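Local coordinates for protein cytochrome P450 CYP260B1 (Sorangium cellulosum, PDB 5HIW) that belongs to the cytochrome P450 family of haem-thiolate proteins and holds protoporphyrin IX containing iron in its core, at residues Glu267-Ala275 / His307-Pro316. Residues are numbered along the deposited sequence; the frame is centred on the assembly and turned at random. Where two conformers were deposited one is given.
Sequences ESTRWCSSA and HYDEEIYPRP
Arg-270 reaches across to Pro-316 O and His-307 O with three of the five hydrogen bonds its guanidinium donates, every acceptor within 6° of its plane. Arg-270 NH1 and NH2 converge end-on upon Pro-316 O (both 3.0 Å), while NH1 also reaches His-307 O (2.9 Å). The edge carrying NE and NH2 meets Glu-267 side-on, Arg-270 NE to Glu-267 OE1 at 2.9 Å and NH2 to OE2 nearly straight (178°); bonds on two edges, all close to the plane, would restrain its rotation. This is the Glu-X-X-Arg motif of P450s; Arg-323, salt-bridged to Glu-267, is probably the third member of the family's Glu-Arg-Arg triad. The extended start of the arginine chain (chi1 -180°) brings CD over one face of the Tyr-313 ring, a CH-pi contact 3.7 Å from its centroid, with Ile-312 CG2 on the opposite face; the bend at chi3 then turns the guanidinium toward its oxygens. The Tyr-308 hydroxyl donates to an in-plane lone pair of Trp-271 O (2.6 Å) and sits over one face of that indole. One water links Arg-270 O, Ser-273 N and His-307 ND1. Outside, Tyr-313 OH, Trp-271 NE1 and His-307 NE2 are hydrogen-bonded to Val-326 O, Glu-317 O and Leu-329 N. The contact thus ties the C-terminal end of helix 261-271 to the loop between strand 298-302 and helix 341-358, with helix 17-28 against Tyr-308.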
# COMPACT_ATOMS: atom_id res chain seq x y z
N GLU A 267 -7.19 4.19 -12.52
CA GLU A 267 -7.51 2.96 -13.31
C GLU A 267 -6.50 1.80 -13.10
O GLU A 267 -6.92 0.67 -12.96
CB GLU A 267 -7.63 3.32 -14.77
CG GLU A 267 -7.90 2.19 -15.75
CD GLU A 267 -9.21 1.45 -15.55
OE1 GLU A 267 -9.89 1.57 -14.56
OE2 GLU A 267 -9.55 0.63 -16.45
N SER A 268 -5.19 2.12 -12.87
CA SER A 268 -4.18 1.11 -12.52
C SER A 268 -4.50 0.46 -11.23
O SER A 268 -4.33 -0.76 -11.06
CB SER A 268 -2.72 1.69 -12.53
OG SER A 268 -2.36 2.44 -11.33
N THR A 269 -5.04 1.24 -10.28
CA THR A 269 -5.38 0.65 -9.01
C THR A 269 -6.62 -0.25 -9.10
O THR A 269 -6.79 -1.10 -8.23
CB THR A 269 -5.51 1.61 -7.81
OG1 THR A 269 -6.66 2.45 -7.95
CG2 THR A 269 -4.25 2.43 -7.67
N ARG A 270 -7.48 -0.03 -10.08
CA ARG A 270 -8.65 -0.95 -10.28
C ARG A 270 -8.22 -2.22 -11.04
O ARG A 270 -8.48 -3.38 -10.62
CB ARG A 270 -9.77 -0.25 -11.04
CG ARG A 270 -10.99 -1.13 -11.25
CD ARG A 270 -11.88 -0.63 -12.34
NE ARG A 270 -11.20 -0.80 -13.57
CZ ARG A 270 -11.04 -1.95 -14.20
NH1 ARG A 270 -11.53 -3.07 -13.74
NH2 ARG A 270 -10.42 -1.92 -15.37
N TRP A 271 -7.56 -2.00 -12.15
CA TRP A 271 -7.16 -3.08 -13.06
C TRP A 271 -6.09 -3.98 -12.46
O TRP A 271 -6.02 -5.20 -12.69
CB TRP A 271 -6.61 -2.45 -14.32
CG TRP A 271 -6.30 -3.35 -15.36
CD1 TRP A 271 -7.21 -4.03 -16.18
CD2 TRP A 271 -5.02 -3.76 -15.75
NE1 TRP A 271 -6.54 -4.85 -17.01
CE2 TRP A 271 -5.19 -4.73 -16.77
CE3 TRP A 271 -3.75 -3.49 -15.29
CZ2 TRP A 271 -4.11 -5.37 -17.38
CZ3 TRP A 271 -2.66 -4.13 -15.91
CH2 TRP A 271 -2.85 -5.06 -16.93
N CYS A 272 -5.21 -3.40 -11.63
CA CYS A 272 -4.12 -4.22 -11.03
C CYS A 272 -3.75 -3.65 -9.67
O CYS A 272 -2.61 -3.19 -9.46
CB CYS A 272 -2.92 -4.22 -11.96
SG CYS A 272 -1.69 -5.54 -11.53
N SER A 273 -4.70 -3.69 -8.75
CA SER A 273 -4.43 -3.34 -7.32
C SER A 273 -3.32 -4.16 -6.70
O SER A 273 -3.27 -5.38 -6.92
CB SER A 273 -5.60 -3.58 -6.45
OG SER A 273 -5.31 -3.08 -5.13
N SER A 274 -2.45 -3.50 -5.91
CA SER A 274 -1.44 -4.20 -5.14
C SER A 274 -1.90 -4.71 -3.79
O SER A 274 -1.14 -5.42 -3.13
CB SER A 274 -0.22 -3.34 -4.89
OG SER A 274 -0.58 -2.07 -4.44
N ALA A 275 -3.06 -4.27 -3.32
CA ALA A 275 -3.55 -4.64 -2.02
C ALA A 275 -4.49 -5.78 -2.23
O ALA A 275 -5.62 -5.57 -2.62
CB ALA A 275 -4.36 -3.51 -1.47
N HIS A 307 -13.06 -5.24 -8.08
CA HIS A 307 -12.54 -4.56 -9.22
C HIS A 307 -12.83 -5.26 -10.54
O HIS A 307 -12.75 -4.66 -11.60
CB HIS A 307 -11.03 -4.36 -9.06
CG HIS A 307 -10.68 -3.52 -7.85
ND1 HIS A 307 -9.40 -3.46 -7.35
CD2 HIS A 307 -11.45 -2.75 -7.04
CE1 HIS A 307 -9.40 -2.65 -6.31
NE2 HIS A 307 -10.62 -2.20 -6.11
N TYR A 308 -13.00 -6.58 -10.47
CA TYR A 308 -13.29 -7.44 -11.64
C TYR A 308 -14.82 -7.87 -11.76
O TYR A 308 -15.14 -8.73 -12.53
CB TYR A 308 -12.32 -8.63 -11.61
CG TYR A 308 -11.01 -8.24 -12.22
CD1 TYR A 308 -10.12 -7.41 -11.54
CD2 TYR A 308 -10.71 -8.59 -13.49
CE1 TYR A 308 -8.92 -7.01 -12.11
CE2 TYR A 308 -9.56 -8.14 -14.09
CZ TYR A 308 -8.64 -7.35 -13.37
OH TYR A 308 -7.48 -6.96 -13.99
N ASP A 309 -15.72 -7.26 -10.99
CA ASP A 309 -17.21 -7.54 -11.10
C ASP A 309 -17.76 -6.67 -12.23
O ASP A 309 -17.86 -5.49 -12.07
CB ASP A 309 -17.84 -7.24 -9.75
CG ASP A 309 -19.31 -7.43 -9.70
OD1 ASP A 309 -19.97 -7.50 -10.78
OD2 ASP A 309 -19.80 -7.43 -8.55
N GLU A 310 -18.03 -7.27 -13.40
CA GLU A 310 -18.61 -6.60 -14.61
C GLU A 310 -19.86 -5.78 -14.35
O GLU A 310 -20.16 -4.89 -15.09
CB GLU A 310 -18.98 -7.68 -15.68
CG GLU A 310 -19.71 -8.86 -15.03
CD GLU A 310 -20.73 -9.55 -15.90
OE1 GLU A 310 -20.32 -10.07 -16.96
OE2 GLU A 310 -21.93 -9.61 -15.49
N GLU A 311 -20.61 -6.09 -13.31
CA GLU A 311 -21.78 -5.28 -12.95
C GLU A 311 -21.38 -3.94 -12.42
O GLU A 311 -22.14 -2.99 -12.46
CB GLU A 311 -22.65 -5.98 -11.90
CG GLU A 311 -23.07 -7.39 -12.28
CD GLU A 311 -24.36 -7.83 -11.62
OE1 GLU A 311 -24.34 -8.19 -10.41
OE2 GLU A 311 -25.40 -7.82 -12.31
N ILE A 312 -20.17 -3.85 -11.89
CA ILE A 312 -19.73 -2.62 -11.29
C ILE A 312 -18.89 -1.86 -12.28
O ILE A 312 -19.09 -0.65 -12.43
CB ILE A 312 -19.00 -2.83 -9.96
CG1 ILE A 312 -19.94 -3.47 -8.97
CG2 ILE A 312 -18.57 -1.46 -9.43
CD1 ILE A 312 -19.34 -3.94 -7.68
N TYR A 313 -17.93 -2.55 -12.90
CA TYR A 313 -17.03 -1.97 -13.87
C TYR A 313 -17.14 -2.77 -15.16
O TYR A 313 -16.52 -3.83 -15.31
CB TYR A 313 -15.56 -2.01 -13.38
CG TYR A 313 -15.34 -1.44 -12.00
CD1 TYR A 313 -15.27 -0.09 -11.82
CD2 TYR A 313 -15.19 -2.27 -10.89
CE1 TYR A 313 -15.11 0.45 -10.55
CE2 TYR A 313 -15.00 -1.76 -9.62
CZ TYR A 313 -14.95 -0.37 -9.48
OH TYR A 313 -14.73 0.23 -8.27
N PRO A 314 -17.88 -2.27 -16.15
CA PRO A 314 -17.95 -3.06 -17.41
C PRO A 314 -16.61 -3.28 -18.15
O PRO A 314 -15.69 -2.44 -18.07
CB PRO A 314 -18.82 -2.16 -18.32
CG PRO A 314 -19.60 -1.35 -17.36
CD PRO A 314 -18.66 -1.04 -16.22
N ARG A 315 -16.51 -4.43 -18.83
CA ARG A 315 -15.30 -4.89 -19.45
C ARG A 315 -14.13 -4.71 -18.41
O ARG A 315 -13.15 -4.08 -18.65
CB ARG A 315 -15.12 -4.14 -20.75
CG ARG A 315 -16.42 -4.14 -21.59
CD ARG A 315 -16.21 -3.71 -23.05
NE ARG A 315 -15.25 -4.57 -23.73
CZ ARG A 315 -15.57 -5.72 -24.32
NH1 ARG A 315 -14.64 -6.47 -24.88
NH2 ARG A 315 -16.84 -6.14 -24.30
N PRO A 316 -14.26 -5.33 -17.26
CA PRO A 316 -13.31 -5.00 -16.15
C PRO A 316 -11.86 -5.42 -16.50
O PRO A 316 -10.85 -4.87 -15.99
CB PRO A 316 -13.88 -5.78 -15.01
CG PRO A 316 -14.71 -6.92 -15.64
CD PRO A 316 -15.30 -6.27 -16.81
O HOH W 1 -7.33 -5.03 -9.02